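Local coordinates for glucose-6-phosphate isomerase like protein (Thermus thermophilus, PDB 1WIW), which probably acts as a sugar-phosphate isomerase of the PGI/PMI family, interconverting glucose 6-phosphate or mannose 6-phosphate with fructose 6-phosphate, at residues L164-Y168 and L190-P194; L171-L175 and Q254-W259. The contacts are given in a common frame with arbitrary orientation. Residues are numbered along the deposited sequence.

Contact 1. Residues L164-Y168 and L190-P194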
ATOM      1  N   LEU B 164       3.972  10.418 -14.036  1.00 11.89           N
ATOM      2  CA  LEU B 164       3.489   9.361 -13.160  1.00 10.79           C
ATOM      3  C   LEU B 164       3.891   9.780 -11.754  1.00  9.89           C
ATOM      4  O   LEU B 164       5.051   9.650 -11.371  1.00  9.78           O
ATOM      5  CB  LEU B 164       4.151   8.025 -13.515  1.00 10.60           C
ATOM      6  CG  LEU B 164       3.796   6.835 -12.621  1.00 11.56           C
ATOM      7  CD1 LEU B 164       2.291   6.613 -12.638  1.00 10.07           C
ATOM      8  CD2 LEU B 164       4.531   5.585 -13.106  1.00 11.12           C
ATOM      9  N   PRO B 165       2.944  10.319 -10.976  1.00  9.98           N
ATOM     10  CA  PRO B 165       3.288  10.741  -9.617  1.00  9.10           C
ATOM     11  C   PRO B 165       3.586   9.613  -8.640  1.00 10.55           C
ATOM     12  O   PRO B 165       2.938   8.563  -8.641  1.00  9.64           O
ATOM     13  CB  PRO B 165       2.085  11.592  -9.195  1.00 12.18           C
ATOM     14  CG  PRO B 165       0.963  11.026  -9.985  1.00 11.33           C
ATOM     15  CD  PRO B 165       1.574  10.727 -11.332  1.00 10.81           C
ATOM     16  N   LEU B 166       4.600   9.849  -7.816  1.00 10.87           N
ATOM     17  CA  LEU B 166       5.026   8.908  -6.793  1.00 11.27           C
ATOM     18  C   LEU B 166       4.833   9.634  -5.464  1.00 10.43           C
ATOM     19  O   LEU B 166       5.587  10.554  -5.144  1.00  9.30           O
ATOM     20  CB  LEU B 166       6.499   8.543  -7.001  1.00 10.95           C
ATOM     21  CG  LEU B 166       7.237   7.791  -5.886  1.00 14.96           C
ATOM     22  CD1 LEU B 166       6.465   6.549  -5.475  1.00 13.14           C
ATOM     23  CD2 LEU B 166       8.641   7.432  -6.375  1.00 14.55           C
ATOM     24  N   PHE B 167       3.816   9.228  -4.705  1.00  8.84           N
ATOM     25  CA  PHE B 167       3.509   9.858  -3.425  1.00  8.76           C
ATOM     26  C   PHE B 167       4.173   9.161  -2.244  1.00  9.11           C
ATOM     27  O   PHE B 167       4.067   7.942  -2.094  1.00  8.75           O
ATOM     28  CB  PHE B 167       1.997   9.886  -3.190  1.00  7.27           C
ATOM     29  CG  PHE B 167       1.222  10.586  -4.268  1.00  5.86           C
ATOM     30  CD1 PHE B 167       0.410   9.868  -5.138  1.00  6.09           C
ATOM     31  CD2 PHE B 167       1.289  11.965  -4.406  1.00  6.99           C
ATOM     32  CE1 PHE B 167      -0.327  10.518  -6.130  1.00  4.32           C
ATOM     33  CE2 PHE B 167       0.556  12.623  -5.393  1.00  7.68           C
ATOM     34  CZ  PHE B 167      -0.254  11.896  -6.256  1.00  7.75           C
ATOM     35  N   TYR B 168       4.844   9.949  -1.405  1.00  8.80           N
ATOM     36  CA  TYR B 168       5.528   9.438  -0.216  1.00 10.54           C
ATOM     37  C   TYR B 168       5.158  10.326   0.980  1.00 12.79           C
ATOM     38  O   TYR B 168       5.429  11.527   0.974  1.00 11.98           O
ATOM     39  CB  TYR B 168       7.044   9.454  -0.431  1.00 10.41           C
ATOM     40  CG  TYR B 168       7.844   8.928   0.744  1.00 12.67           C
ATOM     41  CD1 TYR B 168       9.001   9.580   1.169  1.00 12.38           C
ATOM     42  CD2 TYR B 168       7.432   7.793   1.445  1.00 12.55           C
ATOM     43  CE1 TYR B 168       9.730   9.117   2.270  1.00 14.26           C
ATOM     44  CE2 TYR B 168       8.153   7.323   2.544  1.00 13.92           C
ATOM     45  CZ  TYR B 168       9.298   7.993   2.951  1.00 15.12           C
ATOM     46  OH  TYR B 168       9.995   7.553   4.055  1.00 18.45           O
ATOM     47  N   LEU B 190      -3.308   7.528 -13.129  1.00  9.53           N
ATOM     48  CA  LEU B 190      -2.481   6.558 -12.436  1.00 11.09           C
ATOM     49  C   LEU B 190      -1.391   7.248 -11.615  1.00  8.61           C
ATOM     50  O   LEU B 190      -0.877   8.289 -12.010  1.00  6.56           O
ATOM     51  CB  LEU B 190      -1.832   5.634 -13.470  1.00 14.55           C
ATOM     52  CG  LEU B 190      -0.970   4.466 -12.998  1.00 17.74           C
ATOM     53  CD1 LEU B 190      -1.858   3.433 -12.327  1.00 20.04           C
ATOM     54  CD2 LEU B 190      -0.241   3.843 -14.192  1.00 20.61           C
ATOM     55  N   SER B 191      -1.053   6.658 -10.473  1.00  8.61           N
ATOM     56  CA  SER B 191       0.004   7.156  -9.600  1.00  7.66           C
ATOM     57  C   SER B 191       0.460   5.961  -8.779  1.00  9.75           C
ATOM     58  O   SER B 191      -0.187   4.912  -8.794  1.00  9.91           O
ATOM     59  CB  SER B 191      -0.504   8.264  -8.668  1.00  8.13           C
ATOM     60  OG  SER B 191      -1.487   7.785  -7.764  1.00  9.62           O
ATOM     61  N   LEU B 192       1.580   6.091  -8.080  1.00  9.73           N
ATOM     62  CA  LEU B 192       2.023   4.971  -7.264  1.00 10.96           C
ATOM     63  C   LEU B 192       2.561   5.386  -5.917  1.00 10.22           C
ATOM     64  O   LEU B 192       2.817   6.562  -5.656  1.00  9.02           O
ATOM     65  CB  LEU B 192       3.086   4.134  -7.972  1.00 11.76           C
ATOM     66  CG  LEU B 192       4.509   4.675  -7.981  1.00 14.16           C
ATOM     67  CD1 LEU B 192       5.498   3.521  -8.146  1.00 14.31           C
ATOM     68  CD2 LEU B 192       4.645   5.696  -9.090  1.00 13.83           C
ATOM     69  N   THR B 193       2.745   4.374  -5.082  1.00 10.56           N
ATOM     70  CA  THR B 193       3.238   4.525  -3.729  1.00 12.27           C
ATOM     71  C   THR B 193       4.417   3.584  -3.539  1.00 10.22           C
ATOM     72  O   THR B 193       4.501   2.539  -4.185  1.00  9.39           O
ATOM     73  CB  THR B 193       2.135   4.136  -2.729  1.00 14.20           C
ATOM     74  OG1 THR B 193       1.113   5.140  -2.747  1.00 19.42           O
ATOM     75  CG2 THR B 193       2.693   3.991  -1.327  1.00 20.09           C
ATOM     76  N   PRO B 194       5.362   3.955  -2.668  1.00 10.64           N
ATOM     77  CA  PRO B 194       6.505   3.065  -2.452  1.00 10.24           C
ATOM     78  C   PRO B 194       6.088   1.977  -1.469  1.00 10.18           C
ATOM     79  O   PRO B 194       5.045   2.079  -0.827  1.00  8.60           O
ATOM     80  CB  PRO B 194       7.562   3.997  -1.877  1.00 10.89           C
ATOM     81  CG  PRO B 194       6.739   4.988  -1.103  1.00 12.99           C
ATOM     82  CD  PRO B 194       5.587   5.270  -2.042  1.00 11.65           C
TER

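Contact 2. Residues L171-L175 and Q254-W259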
ATOM      1  N   LEU B 171       5.137  11.072   7.506  1.00 20.94           N
ATOM      2  CA  LEU B 171       4.398  11.395   8.726  1.00 19.22           C
ATOM      3  C   LEU B 171       3.295  10.383   9.007  1.00 20.08           C
ATOM      4  O   LEU B 171       2.909  10.180  10.157  1.00 20.21           O
ATOM      5  CB  LEU B 171       3.805  12.809   8.653  1.00 20.99           C
ATOM      6  CG  LEU B 171       2.466  13.046   7.951  1.00 22.33           C
ATOM      7  CD1 LEU B 171       1.928  14.430   8.335  1.00 21.36           C
ATOM      8  CD2 LEU B 171       2.637  12.923   6.444  1.00 22.02           C
ATOM      9  N   PHE B 172       2.790   9.753   7.953  1.00 17.35           N
ATOM     10  CA  PHE B 172       1.741   8.746   8.073  1.00 17.47           C
ATOM     11  C   PHE B 172       1.665   8.041   6.723  1.00 17.51           C
ATOM     12  O   PHE B 172       1.074   8.562   5.771  1.00 16.71           O
ATOM     13  CB  PHE B 172       0.404   9.408   8.403  1.00 16.13           C
ATOM     14  CG  PHE B 172      -0.664   8.439   8.809  1.00 16.84           C
ATOM     15  CD1 PHE B 172      -1.852   8.361   8.100  1.00 15.23           C
ATOM     16  CD2 PHE B 172      -0.487   7.613   9.914  1.00 19.27           C
ATOM     17  CE1 PHE B 172      -2.855   7.477   8.485  1.00 17.54           C
ATOM     18  CE2 PHE B 172      -1.483   6.725  10.308  1.00 17.16           C
ATOM     19  CZ  PHE B 172      -2.672   6.658   9.588  1.00 18.29           C
ATOM     20  N   ARG B 173       2.272   6.859   6.645  1.00 15.20           N
ATOM     21  CA  ARG B 173       2.326   6.101   5.400  1.00 13.68           C
ATOM     22  C   ARG B 173       0.986   5.826   4.720  1.00 12.18           C
ATOM     23  O   ARG B 173       0.902   5.853   3.492  1.00 13.12           O
ATOM     24  CB  ARG B 173       3.091   4.788   5.618  1.00 13.33           C
ATOM     25  CG  ARG B 173       4.563   4.977   6.011  1.00 12.98           C
ATOM     26  CD  ARG B 173       5.342   5.781   4.969  1.00 12.84           C
ATOM     27  NE  ARG B 173       5.250   5.180   3.642  1.00 10.64           N
ATOM     28  CZ  ARG B 173       5.954   4.127   3.237  1.00 12.82           C
ATOM     29  NH1 ARG B 173       5.783   3.652   2.008  1.00  8.82           N
ATOM     30  NH2 ARG B 173       6.847   3.565   4.047  1.00  9.64           N
ATOM     31  N   PRO B 174      -0.080   5.558   5.496  1.00 11.33           N
ATOM     32  CA  PRO B 174      -1.367   5.295   4.839  1.00 10.17           C
ATOM     33  C   PRO B 174      -1.906   6.468   4.014  1.00  9.94           C
ATOM     34  O   PRO B 174      -2.817   6.290   3.204  1.00  8.38           O
ATOM     35  CB  PRO B 174      -2.279   4.927   6.004  1.00 11.82           C
ATOM     36  CG  PRO B 174      -1.337   4.249   6.956  1.00 10.46           C
ATOM     37  CD  PRO B 174      -0.139   5.181   6.921  1.00 11.61           C
ATOM     38  N   LEU B 175      -1.348   7.663   4.210  1.00  8.74           N
ATOM     39  CA  LEU B 175      -1.801   8.826   3.451  1.00  7.96           C
ATOM     40  C   LEU B 175      -1.538   8.624   1.954  1.00  8.27           C
ATOM     41  O   LEU B 175      -2.359   9.009   1.118  1.00  8.09           O
ATOM     42  CB  LEU B 175      -1.098  10.104   3.928  1.00  6.76           C
ATOM     43  CG  LEU B 175      -1.352  11.368   3.081  1.00  7.05           C
ATOM     44  CD1 LEU B 175      -2.846  11.689   3.047  1.00  6.58           C
ATOM     45  CD2 LEU B 175      -0.565  12.546   3.656  1.00  4.92           C
ATOM     46  N   GLN B 254      -2.341  17.867  10.095  1.00  7.20           N
ATOM     47  CA  GLN B 254      -1.411  17.941   8.977  1.00  7.27           C
ATOM     48  C   GLN B 254      -1.741  16.894   7.908  1.00  8.44           C
ATOM     49  O   GLN B 254      -1.716  17.184   6.705  1.00  7.25           O
ATOM     50  CB  GLN B 254       0.028  17.748   9.475  1.00  7.58           C
ATOM     51  CG  GLN B 254       0.554  18.918  10.307  1.00  6.99           C
ATOM     52  CD  GLN B 254       2.011  18.749  10.700  1.00  6.95           C
ATOM     53  OE1 GLN B 254       2.365  17.825  11.427  1.00  7.95           O
ATOM     54  NE2 GLN B 254       2.864  19.639  10.210  1.00  6.61           N
ATOM     55  N   VAL B 255      -2.053  15.678   8.343  1.00  8.64           N
ATOM     56  CA  VAL B 255      -2.392  14.618   7.396  1.00  8.16           C
ATOM     57  C   VAL B 255      -3.621  15.007   6.577  1.00  6.91           C
ATOM     58  O   VAL B 255      -3.615  14.929   5.355  1.00  7.31           O
ATOM     59  CB  VAL B 255      -2.663  13.277   8.125  1.00  7.75           C
ATOM     60  CG1 VAL B 255      -3.358  12.285   7.180  1.00  5.92           C
ATOM     61  CG2 VAL B 255      -1.343  12.683   8.617  1.00  9.89           C
HETATM   62  N   MSE B 256      -4.673  15.441   7.261  1.00  8.19           N
HETATM   63  CA  MSE B 256      -5.906  15.827   6.589  1.00  8.90           C
HETATM   64  C   MSE B 256      -5.704  17.047   5.679  1.00  8.87           C
HETATM   65  O   MSE B 256      -6.314  17.136   4.607  1.00  8.77           O
HETATM   66  CB  MSE B 256      -6.988  16.086   7.635  1.00 10.08           C
HETATM   67  CG  MSE B 256      -8.297  15.337   7.396  1.00 21.34           C
HETATM   68 SE   MSE B 256      -8.113  13.457   6.909  1.00 15.45          SE
HETATM   69  CE  MSE B 256      -7.271  12.816   8.527  1.00 25.94           C
ATOM     70  N   ALA B 257      -4.851  17.981   6.094  1.00  6.45           N
ATOM     71  CA  ALA B 257      -4.571  19.165   5.283  1.00  6.38           C
ATOM     72  C   ALA B 257      -3.868  18.734   4.002  1.00  5.93           C
ATOM     73  O   ALA B 257      -4.149  19.256   2.926  1.00  6.13           O
ATOM     74  CB  ALA B 257      -3.696  20.153   6.056  1.00  4.81           C
ATOM     75  N   LEU B 258      -2.947  17.781   4.120  1.00  7.04           N
ATOM     76  CA  LEU B 258      -2.234  17.278   2.948  1.00  7.06           C
ATOM     77  C   LEU B 258      -3.249  16.593   2.040  1.00  7.74           C
ATOM     78  O   LEU B 258      -3.280  16.830   0.837  1.00  9.31           O
ATOM     79  CB  LEU B 258      -1.149  16.276   3.360  1.00  6.42           C
ATOM     80  CG  LEU B 258       0.136  16.843   3.976  1.00  8.80           C
ATOM     81  CD1 LEU B 258       0.948  15.717   4.595  1.00  6.48           C
ATOM     82  CD2 LEU B 258       0.952  17.577   2.914  1.00  6.90           C
ATOM     83  N   TRP B 259      -4.075  15.736   2.629  1.00  5.89           N
ATOM     84  CA  TRP B 259      -5.110  15.018   1.885  1.00  6.29           C
ATOM     85  C   TRP B 259      -6.020  16.003   1.139  1.00  4.74           C
ATOM     86  O   TRP B 259      -6.326  15.805  -0.036  1.00  6.25           O
ATOM     87  CB  TRP B 259      -5.940  14.173   2.857  1.00  7.02           C
ATOM     88  CG  TRP B 259      -7.100  13.457   2.226  1.00  8.79           C
ATOM     89  CD1 TRP B 259      -7.079  12.251   1.590  1.00  7.33           C
ATOM     90  CD2 TRP B 259      -8.453  13.922   2.164  1.00  7.19           C
ATOM     91  NE1 TRP B 259      -8.341  11.933   1.133  1.00  7.32           N
ATOM     92  CE2 TRP B 259      -9.201  12.945   1.471  1.00  7.51           C
ATOM     93  CE3 TRP B 259      -9.106  15.074   2.629  1.00  7.35           C
ATOM     94  CZ2 TRP B 259     -10.578  13.084   1.226  1.00  9.23           C
ATOM     95  CZ3 TRP B 259     -10.477  15.212   2.387  1.00  8.02           C
ATOM     96  CH2 TRP B 259     -11.194  14.220   1.691  1.00  7.90           C
TER

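Contact 1. Residues L164-Y168 and L190-P194
Start with Leu192, the bump that fills the main hollow. Its side chain drops between two leucines on the same face of strand 164-168: Leu192 CD2 lies 3.8 Å from Leu164 CG, and Leu192 CG lies 3.7 Å from Leu166 CD1. The backbone holds it there, because Leu192 N donates to Pro165 O at 2.9 Å and Leu192 O accepts from Phe167 N at 3.0 Å. That pair is a parallel bridge, with Leu192 grasping the residues before and after Leu166; the segments run 36° apart.

On the face carrying Pro165 and Phe167, little Ser191 fills the hollow. Its CB meets Pro165 CG at 3.4 Å, and its OG touches the edge of the Phe167 ring, 3.4 Å from CE1. Helix 174-185 lies on this side, bringing Val179 to Phe167.

A proline limits the bridge at each end. Pro165 has no NH to offer Leu190 O, which rests 3.5 Å from Pro165 CD. Pro194 wedges in where the next donor would be: its CD sits 3.1 Å from Phe167 O, a carbonyl left without a partner, and 3.8 Å from Leu166 CD1, while its CG reaches Tyr168 CD2 at 3.9 Å.

Beyond the leucine face comes the second subunit, whose Leu164 and Leu192 pack on the same residues here. Strand 164-168, helix 174-185 and the parallel, bridged 190-194 make a beta-alpha-beta crossover, the repeating unit of the alpha/beta sheet of SIS domains; here 190-194 is held by a single bridge, with 216-221 on the other side of 164-168.

Contact 2. Residues L171-L175 and Q254-W259
Three aliphatic side chains make most of this contact: Leu175 buries 80 Å², Val255 70 Å² and Leu171 62 Å². All three point their CA-to-CB bonds at the opposing segment.

Leu175, in the opening part of helix 174-185, spans a full turn of helix 251-272. Its CD2 presses on Leu258 CD1 at 3.6 Å, while its CD1 reaches Trp259 CB at 4.0 Å and Val255 CG1 at 4.2 Å. The backbones keep some distance, the closest CA pair being Leu175 and Val255 at 7.0 Å, so the gap is bridged by side chains.

Leu171, four residues earlier in the chain, straddles the same helix surface: Leu171 CD1 lies 3.7 Å from Val255 CG2, and Leu171 CD2 lies 3.8 Å from Leu258 CD1. Val255 therefore meets both leucines, and its CG2 also touches Phe172 CB at 3.7 Å. The backbone brings these residues together; Leu175 N donates to Phe172 O at 3.0 Å, a carbonyl that Ser169 OG also binds.

Leu53 and Phe49 of helix 48-54 close over the group, Leu53 against Phe172 and Val255, Phe49 against Leu175. Two helices of the C-terminal half thus share one apolar cluster with a helix of the N-terminal half.

Within helix 251-272, Val255 O is taken by Trp259 N at 2.9 Å and Gln254 O by Leu258 N at 2.9 Å. With backbone polarity settled inside the helix and side-chain carbons making almost all of the contact, the join rests on the apolar effect and van der Waals fit, strongest around the buried Leu175, Val255 and Leu258, with Leu171 and Phe172 still partly exposed.

The two contacts have their centres 14 Å apart and interlock along the chain: 164-168, 171-175, 190-194, 254-259. Strand 164-168 leads on to helix 174-185, so the first partners are sequence neighbours, and the chain comes back past them at 190-194. Arg173 sits between the contacts, its NH1 3.3 Å from Pro194 O and its NE 3.8 Å from Tyr168 CE2. Their surroundings differ: contact 1 packs against the second subunit, while no other chain touches contact 2, which meets helix 48-54 of its own chain. One beta-alpha unit of the C-terminal SIS domain thus joins the dimer interface to the seam between the chain's two halves.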